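Local coordinates for ABC-type transport auxiliary lipoprotein component domain-containing protein (Xanthomonas campestris pv. campestris, PDB 2IQI) that is of unknown function but probably serves as an auxiliary lipoprotein component of an ABC-type transport system in the cell envelope, at residues N49-P54 / E111-G116; Q58-A63 / T153-V158; L33-S38 / D100-I105. One frame throughout, in Å; residues are numbered along the deposited sequence.

Contact 1 (N49-P54 / E111-G116); sequences NVRPTP and ESDYAG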
# COMPACT_ATOMS: atom_id res chain seq x y z
N ASN A 49 -14.75 0.93 0.67
CA ASN A 49 -15.25 1.96 -0.23
C ASN A 49 -15.54 1.50 -1.64
O ASN A 49 -14.86 0.61 -2.20
CB ASN A 49 -14.29 3.11 -0.25
CG ASN A 49 -14.03 3.66 1.13
OD1 ASN A 49 -14.81 3.43 2.05
ND2 ASN A 49 -12.94 4.41 1.28
N VAL A 50 -16.57 2.11 -2.20
CA VAL A 50 -16.98 1.85 -3.55
C VAL A 50 -17.45 3.17 -4.16
O VAL A 50 -18.13 3.94 -3.51
CB VAL A 50 -18.06 0.71 -3.60
CG1 VAL A 50 -19.22 1.01 -2.66
CG2 VAL A 50 -18.54 0.43 -5.04
N ARG A 51 -17.02 3.44 -5.38
CA ARG A 51 -17.42 4.62 -6.13
C ARG A 51 -18.30 4.16 -7.30
O ARG A 51 -17.79 3.86 -8.38
CB ARG A 51 -16.16 5.33 -6.65
CG ARG A 51 -16.39 6.64 -7.42
CD ARG A 51 -15.11 7.35 -7.75
NE ARG A 51 -14.23 7.47 -6.58
CZ ARG A 51 -14.04 8.57 -5.87
NH1 ARG A 51 -14.67 9.70 -6.17
NH2 ARG A 51 -13.21 8.54 -4.85
N PRO A 52 -19.63 4.02 -7.08
CA PRO A 52 -20.44 3.53 -8.18
C PRO A 52 -20.58 4.52 -9.33
O PRO A 52 -20.81 4.09 -10.45
CB PRO A 52 -21.79 3.28 -7.52
CG PRO A 52 -21.82 4.22 -6.38
CD PRO A 52 -20.44 4.22 -5.86
N THR A 53 -20.47 5.82 -9.07
CA THR A 53 -20.34 6.83 -10.13
C THR A 53 -19.30 7.85 -9.71
O THR A 53 -19.04 8.03 -8.53
CB THR A 53 -21.66 7.65 -10.47
OG1 THR A 53 -22.30 8.11 -9.27
CG2 THR A 53 -22.63 6.84 -11.35
N PRO A 54 -18.74 8.55 -10.70
CA PRO A 54 -17.48 9.24 -10.49
C PRO A 54 -17.39 10.25 -9.34
O PRO A 54 -16.35 10.28 -8.67
CB PRO A 54 -17.17 9.83 -11.86
CG PRO A 54 -17.99 8.93 -12.83
CD PRO A 54 -19.24 8.69 -12.08
N GLU A 111 -10.37 2.00 -2.88
CA GLU A 111 -11.77 1.90 -3.27
C GLU A 111 -12.02 0.94 -4.41
O GLU A 111 -11.16 0.71 -5.26
CB GLU A 111 -12.31 3.29 -3.62
CG GLU A 111 -11.60 3.91 -4.83
CD GLU A 111 -11.96 5.38 -5.05
OE1 GLU A 111 -12.61 5.68 -6.07
OE2 GLU A 111 -11.60 6.24 -4.21
N SER A 112 -13.22 0.37 -4.41
CA SER A 112 -13.72 -0.33 -5.57
C SER A 112 -14.29 0.69 -6.55
O SER A 112 -15.26 1.35 -6.25
CB SER A 112 -14.81 -1.28 -5.15
OG SER A 112 -15.17 -2.08 -6.22
N ASP A 113 -13.64 0.84 -7.70
CA ASP A 113 -13.95 1.95 -8.62
C ASP A 113 -14.57 1.42 -9.90
O ASP A 113 -13.94 0.65 -10.63
CB ASP A 113 -12.69 2.75 -8.92
CG ASP A 113 -12.92 3.97 -9.84
OD1 ASP A 113 -14.07 4.47 -9.99
OD2 ASP A 113 -11.89 4.44 -10.41
N TYR A 114 -15.82 1.83 -10.15
CA TYR A 114 -16.54 1.33 -11.32
C TYR A 114 -16.04 1.98 -12.59
O TYR A 114 -16.08 1.37 -13.64
CB TYR A 114 -18.06 1.49 -11.19
CG TYR A 114 -18.75 0.33 -10.52
CD1 TYR A 114 -19.35 -0.69 -11.29
CD2 TYR A 114 -18.80 0.24 -9.13
CE1 TYR A 114 -20.00 -1.76 -10.66
CE2 TYR A 114 -19.42 -0.80 -8.50
CZ TYR A 114 -20.01 -1.81 -9.25
OH TYR A 114 -20.63 -2.84 -8.58
N ALA A 115 -15.57 3.22 -12.44
CA ALA A 115 -15.01 4.03 -13.54
C ALA A 115 -15.87 3.99 -14.85
O ALA A 115 -15.36 3.69 -15.94
CB ALA A 115 -13.51 3.65 -13.78
N GLY A 116 -17.17 4.27 -14.72
CA GLY A 116 -18.12 4.02 -15.84
C GLY A 116 -17.95 2.70 -16.61
O GLY A 116 -18.00 2.66 -17.85
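A side-on, two-pronged salt bridge joins R51 of strand 49-51 to E111, the corner residue that leads into strand 112-113, with guanidinium and carboxylate only 11° from coplanar. R51 NE meets E111 OE1 at 2.5 Å and R51 NH2 meets E111 OE2 at 2.9 Å, each oxygen offering its syn lone pair. The arginine leaves the strand with CG anti to the backbone N and bends at chi3 (-49°) to turn its NE edge to the acid. E111, its CG in the crowded position between backbone N and carbonyl carbon (chi1 63°), runs extended from there and crosses it obliquely. The remaining nitrogen, NH1, donates to P54 O at 3.1 Å, which pins the loop after the strand. Beneath this, the backbones pair in parallel register, within a mixed sheet where 58-59 lies antiparallel to 49-51 and 121-132 antiparallel to 112-113. S112 N gives a nearly straight bond to N49 O of 2.8 Å, R51 N returns one to S112 O at 2.9 Å, and Y114 N to R51 O is weak. On the face of V50 and S112, V50 CG2 lies in the plane of the Y114 ring, 3.8 Å from CE2, while S112 OG bonds to Y60 OH. D113 OD1 takes the A115 N-H as an Asx turn, met from above the carboxylate plane. With both acid oxygens and all three guanidinium nitrogens engaged, the ion pair is fixed in rotation as well as position, and the second acid, D113, close by would probably help keep the arginine charged.

Contact 2 (Q58-A63 / T153-V158); sequences QVYHGA and TDTAAV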
# COMPACT_ATOMS: atom_id res chain seq x y z
N GLN A 58 -19.78 5.28 -1.69
CA GLN A 58 -20.65 4.47 -0.83
C GLN A 58 -19.79 3.43 -0.09
O GLN A 58 -18.57 3.46 -0.22
CB GLN A 58 -21.72 3.79 -1.68
CG GLN A 58 -22.98 4.59 -1.82
CD GLN A 58 -23.70 4.40 -3.15
OE1 GLN A 58 -23.93 3.27 -3.64
NE2 GLN A 58 -24.07 5.52 -3.74
N VAL A 59 -20.39 2.54 0.69
CA VAL A 59 -19.62 1.43 1.31
C VAL A 59 -20.35 0.15 0.98
O VAL A 59 -21.56 0.17 0.88
CB VAL A 59 -19.42 1.56 2.85
CG1 VAL A 59 -18.37 2.64 3.18
CG2 VAL A 59 -20.75 1.82 3.60
N TYR A 60 -19.66 -0.95 0.75
CA TYR A 60 -20.41 -2.19 0.51
C TYR A 60 -21.15 -2.51 1.81
O TYR A 60 -20.58 -2.41 2.90
CB TYR A 60 -19.51 -3.35 0.11
CG TYR A 60 -19.00 -3.28 -1.30
CD1 TYR A 60 -19.85 -3.50 -2.39
CD2 TYR A 60 -17.67 -2.99 -1.56
CE1 TYR A 60 -19.36 -3.43 -3.70
CE2 TYR A 60 -17.18 -2.92 -2.86
CZ TYR A 60 -18.02 -3.13 -3.92
OH TYR A 60 -17.52 -3.06 -5.19
N HIS A 61 -22.43 -2.85 1.71
CA HIS A 61 -23.11 -3.26 2.94
C HIS A 61 -22.88 -4.74 3.25
O HIS A 61 -22.80 -5.57 2.35
CB HIS A 61 -24.58 -2.81 2.96
CG HIS A 61 -24.74 -1.35 3.27
ND1 HIS A 61 -24.84 -0.38 2.28
CD2 HIS A 61 -24.76 -0.68 4.45
CE1 HIS A 61 -24.94 0.81 2.85
NE2 HIS A 61 -24.89 0.66 4.16
N GLY A 62 -22.68 -5.04 4.53
CA GLY A 62 -22.46 -6.43 4.94
C GLY A 62 -21.13 -7.03 4.51
O GLY A 62 -20.98 -8.27 4.43
N ALA A 63 -20.17 -6.15 4.23
CA ALA A 63 -18.79 -6.54 3.97
C ALA A 63 -17.87 -5.57 4.70
O ALA A 63 -18.18 -4.38 4.83
CB ALA A 63 -18.52 -6.52 2.49
N THR A 153 -19.22 -8.43 -9.69
CA THR A 153 -19.55 -7.37 -8.76
C THR A 153 -19.70 -7.83 -7.28
O THR A 153 -19.87 -6.97 -6.41
CB THR A 153 -20.83 -6.61 -9.21
OG1 THR A 153 -21.91 -7.52 -9.26
CG2 THR A 153 -20.67 -6.04 -10.60
N ASP A 154 -19.67 -9.15 -7.00
CA ASP A 154 -19.80 -9.60 -5.60
C ASP A 154 -18.59 -9.13 -4.80
O ASP A 154 -17.46 -9.15 -5.29
CB ASP A 154 -19.90 -11.15 -5.36
CG ASP A 154 -20.58 -11.98 -6.50
OD1 ASP A 154 -21.50 -11.51 -7.26
OD2 ASP A 154 -20.21 -13.18 -6.60
N THR A 155 -18.81 -8.77 -3.54
CA THR A 155 -17.73 -8.31 -2.70
C THR A 155 -16.55 -9.29 -2.64
O THR A 155 -15.40 -8.85 -2.68
CB THR A 155 -18.21 -7.83 -1.31
OG1 THR A 155 -18.65 -8.94 -0.56
CG2 THR A 155 -19.39 -6.86 -1.45
N ALA A 156 -16.80 -10.60 -2.61
CA ALA A 156 -15.68 -11.58 -2.73
C ALA A 156 -14.75 -11.40 -3.97
O ALA A 156 -13.53 -11.59 -3.86
CB ALA A 156 -16.16 -13.02 -2.67
N ALA A 157 -15.32 -11.07 -5.13
CA ALA A 157 -14.50 -10.80 -6.30
C ALA A 157 -13.69 -9.50 -6.09
O ALA A 157 -12.51 -9.40 -6.48
CB ALA A 157 -15.38 -10.73 -7.60
N VAL A 158 -14.33 -8.54 -5.45
CA VAL A 158 -13.74 -7.24 -5.20
C VAL A 158 -12.52 -7.36 -4.25
O VAL A 158 -11.48 -6.73 -4.47
CB VAL A 158 -14.79 -6.25 -4.64
CG1 VAL A 158 -14.13 -4.97 -4.18
CG2 VAL A 158 -15.82 -5.95 -5.70
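The ring of Y60 carries this contact: the methyl CG2 of T155 sits over one face, 3.5 Å from Y60 CD1 and nearly as close to CG, a CH-pi contact. V158 comes to the phenol end, with CG1 3.9 Å from Y60 CE2. Its other methyl, CG2, touches the phenol oxygen itself, 3.4 Å from Y60 OH. The two approaches differ in kind. Y60 and T155 run antiparallel and overlap alongside, so the threonine methyl lands on the root of the ring, whereas Y60 and V158 meet tip to tip. The torsions suit this. Y60 CG is anti to its carbonyl carbon (chi1 -75°), which sends the ring toward the helix, and T155 has its OG1 in the crowded position between backbone N and carbonyl carbon (chi1 70°), with CG2 turned to the tyrosine. A63 CB rests against the same threonine, 3.9 Å from T155 OG1, and this hydroxyl hydrogen-bonds to Y13 OH of the strand 11-13. T155 and V158 lie three residues apart, in the first turn of the long helix 155-185, so they form one apolar patch; D154 holds the N-cap position just before it, where D154 O accepts from V158 N at 3.2 Å while its side chain makes no capping bond. The chemistry thus splits by branch: methyls meet the aromatic ring, while the hydroxyls of Y60 and T155 turn to S112 OG and Y13 OH. The helix start is therefore held to the 58-63 segment by apolar packing alone, and the hydrogen bonds to S112 and Y13 satisfy the two hydroxyls and tie them to strands 112-113 and 11-13.

Contact 3 (L33-S38 / D100-I105); sequences LVAKPS and DYKLAI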
# COMPACT_ATOMS: atom_id res chain seq x y z
N LEU A 33 12.58 2.96 9.08
CA LEU A 33 11.41 3.12 9.91
C LEU A 33 10.20 3.31 8.97
O LEU A 33 10.19 4.26 8.17
CB LEU A 33 11.55 4.31 10.88
CG LEU A 33 10.19 4.73 11.46
CD1 LEU A 33 9.73 3.69 12.44
CD2 LEU A 33 10.15 6.13 12.09
N VAL A 34 9.20 2.43 9.06
CA VAL A 34 7.99 2.57 8.29
C VAL A 34 6.98 3.31 9.17
O VAL A 34 6.51 2.76 10.15
CB VAL A 34 7.45 1.19 7.82
CG1 VAL A 34 6.11 1.35 7.08
CG2 VAL A 34 8.45 0.47 6.96
N ALA A 35 6.63 4.53 8.81
CA ALA A 35 5.60 5.27 9.53
C ALA A 35 4.16 4.69 9.41
O ALA A 35 3.89 3.83 8.55
CB ALA A 35 5.62 6.73 9.11
N LYS A 36 3.25 5.15 10.27
CA LYS A 36 1.83 4.89 10.07
C LYS A 36 1.42 5.65 8.82
O LYS A 36 1.68 6.84 8.72
CB LYS A 36 0.97 5.36 11.26
CG LYS A 36 0.83 4.32 12.36
CD LYS A 36 -0.51 4.43 13.14
CE LYS A 36 -0.50 3.56 14.49
NZ LYS A 36 -1.16 4.23 15.74
N PRO A 37 0.77 4.96 7.86
CA PRO A 37 0.17 5.65 6.71
C PRO A 37 -0.88 6.62 7.18
O PRO A 37 -1.52 6.39 8.22
CB PRO A 37 -0.49 4.52 5.93
CG PRO A 37 0.32 3.31 6.33
CD PRO A 37 0.57 3.51 7.78
N SER A 38 -1.03 7.71 6.47
CA SER A 38 -2.03 8.70 6.84
C SER A 38 -3.12 8.68 5.77
O SER A 38 -2.85 8.24 4.63
CB SER A 38 -1.41 10.08 7.05
OG SER A 38 -0.78 10.54 5.88
N ASP A 100 18.10 5.15 10.01
CA ASP A 100 18.61 6.06 8.95
C ASP A 100 17.54 6.72 8.07
O ASP A 100 17.54 7.93 7.87
CB ASP A 100 19.59 5.30 8.06
CG ASP A 100 20.67 4.58 8.84
OD1 ASP A 100 21.65 5.24 9.22
OD2 ASP A 100 20.55 3.35 9.05
N TYR A 101 16.61 5.94 7.52
CA TYR A 101 15.52 6.49 6.67
C TYR A 101 14.16 6.24 7.26
O TYR A 101 13.97 5.29 8.02
CB TYR A 101 15.57 5.90 5.26
CG TYR A 101 16.83 6.29 4.53
CD1 TYR A 101 16.90 7.50 3.82
CD2 TYR A 101 17.96 5.47 4.56
CE1 TYR A 101 18.08 7.88 3.15
CE2 TYR A 101 19.14 5.83 3.89
CZ TYR A 101 19.18 7.04 3.20
OH TYR A 101 20.31 7.39 2.54
N LYS A 102 13.20 7.10 6.89
CA LYS A 102 11.80 6.96 7.29
C LYS A 102 10.92 6.93 6.04
O LYS A 102 10.99 7.84 5.21
CB LYS A 102 11.40 8.12 8.21
CG LYS A 102 9.90 8.22 8.55
CD LYS A 102 9.46 9.69 8.83
CE LYS A 102 8.44 9.75 10.00
NZ LYS A 102 7.83 11.12 10.22
N LEU A 103 10.11 5.87 5.91
CA LEU A 103 9.13 5.73 4.80
C LEU A 103 7.76 6.18 5.25
O LEU A 103 7.12 5.50 6.08
CB LEU A 103 9.04 4.29 4.32
CG LEU A 103 7.99 3.97 3.27
CD1 LEU A 103 8.20 4.72 1.99
CD2 LEU A 103 8.01 2.48 3.00
N ALA A 104 7.32 7.31 4.70
CA ALA A 104 5.99 7.85 5.01
C ALA A 104 4.99 7.77 3.83
O ALA A 104 5.23 8.33 2.75
CB ALA A 104 6.12 9.27 5.51
N ILE A 105 3.87 7.10 4.05
CA ILE A 105 2.87 6.89 3.03
C ILE A 105 1.60 7.68 3.32
O ILE A 105 1.08 7.63 4.40
CB ILE A 105 2.54 5.39 2.89
CG1 ILE A 105 3.78 4.60 2.54
CG2 ILE A 105 1.57 5.16 1.77
CD1 ILE A 105 3.62 3.10 2.79
O HOH W 1 4.17 4.99 5.82
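Two strands run parallel here, their touching parts 21° apart, with L33 opposite K102 and V34 opposite L103. L33 N donates to Y101 O, and L103 N returns to L33 O at 2.8 Å nearly along the C=O axis. Beyond V34 the first chain leaves the strand, though A35 N still bonds to L103 O, from above the carbonyl plane, and a water then bridges: it gives hydrogens to A35 O and to L103 O, and accepts from I105 N at 2.8 Å. The chains close again where S38 N bonds to I105 O at 3.0 Å. On one face, L33 and K102 run alongside each other in a common direction, both with CG anti to the backbone N, bringing L33 CD2 4.1 Å from K102 CG. V34 and L103 occupy the other face, touching loosely through their methyls. A35 CB packs against L103 O at 3.6 Å, and P37 CB lies 4.4 Å from I105 CB. S38 OG is hydrogen-bonded to D106 OD1, and Y101 OH to D184 OD1. In the sheet, strand 101-110 is flanked by 31-34 and by the antiparallel 121-132. V34 packs on V78 and I105 on L73, both of helix 69-82; L103 and I105 also meet T177 and L173 of helix 155-185, so the V34-L103 face is the one backed by both helices.

In the fold
Contacts 1 and 2 are neighbours, their centres about 11 Å apart, while contact 3 lies on the opposite side of the chain's centre, its centre about 28 Å from that of contact 1 and about 30 Å from that of contact 2. Along the chain the first segments come in the order 33-38, 49-54, 58-63 and the second ones 100-105, 111-116, 153-158, so every pair of contacts crosses. All reach one mixed sheet: strands 49-51 and 58-59 are antiparallel neighbours in it, and strand 101-110 leads from contact 3 through a corner into 112-113 of contact 1. Helix 155-185 starts at contact 2 and packs along contact 3, binding both ends into one elongated alpha/beta unit.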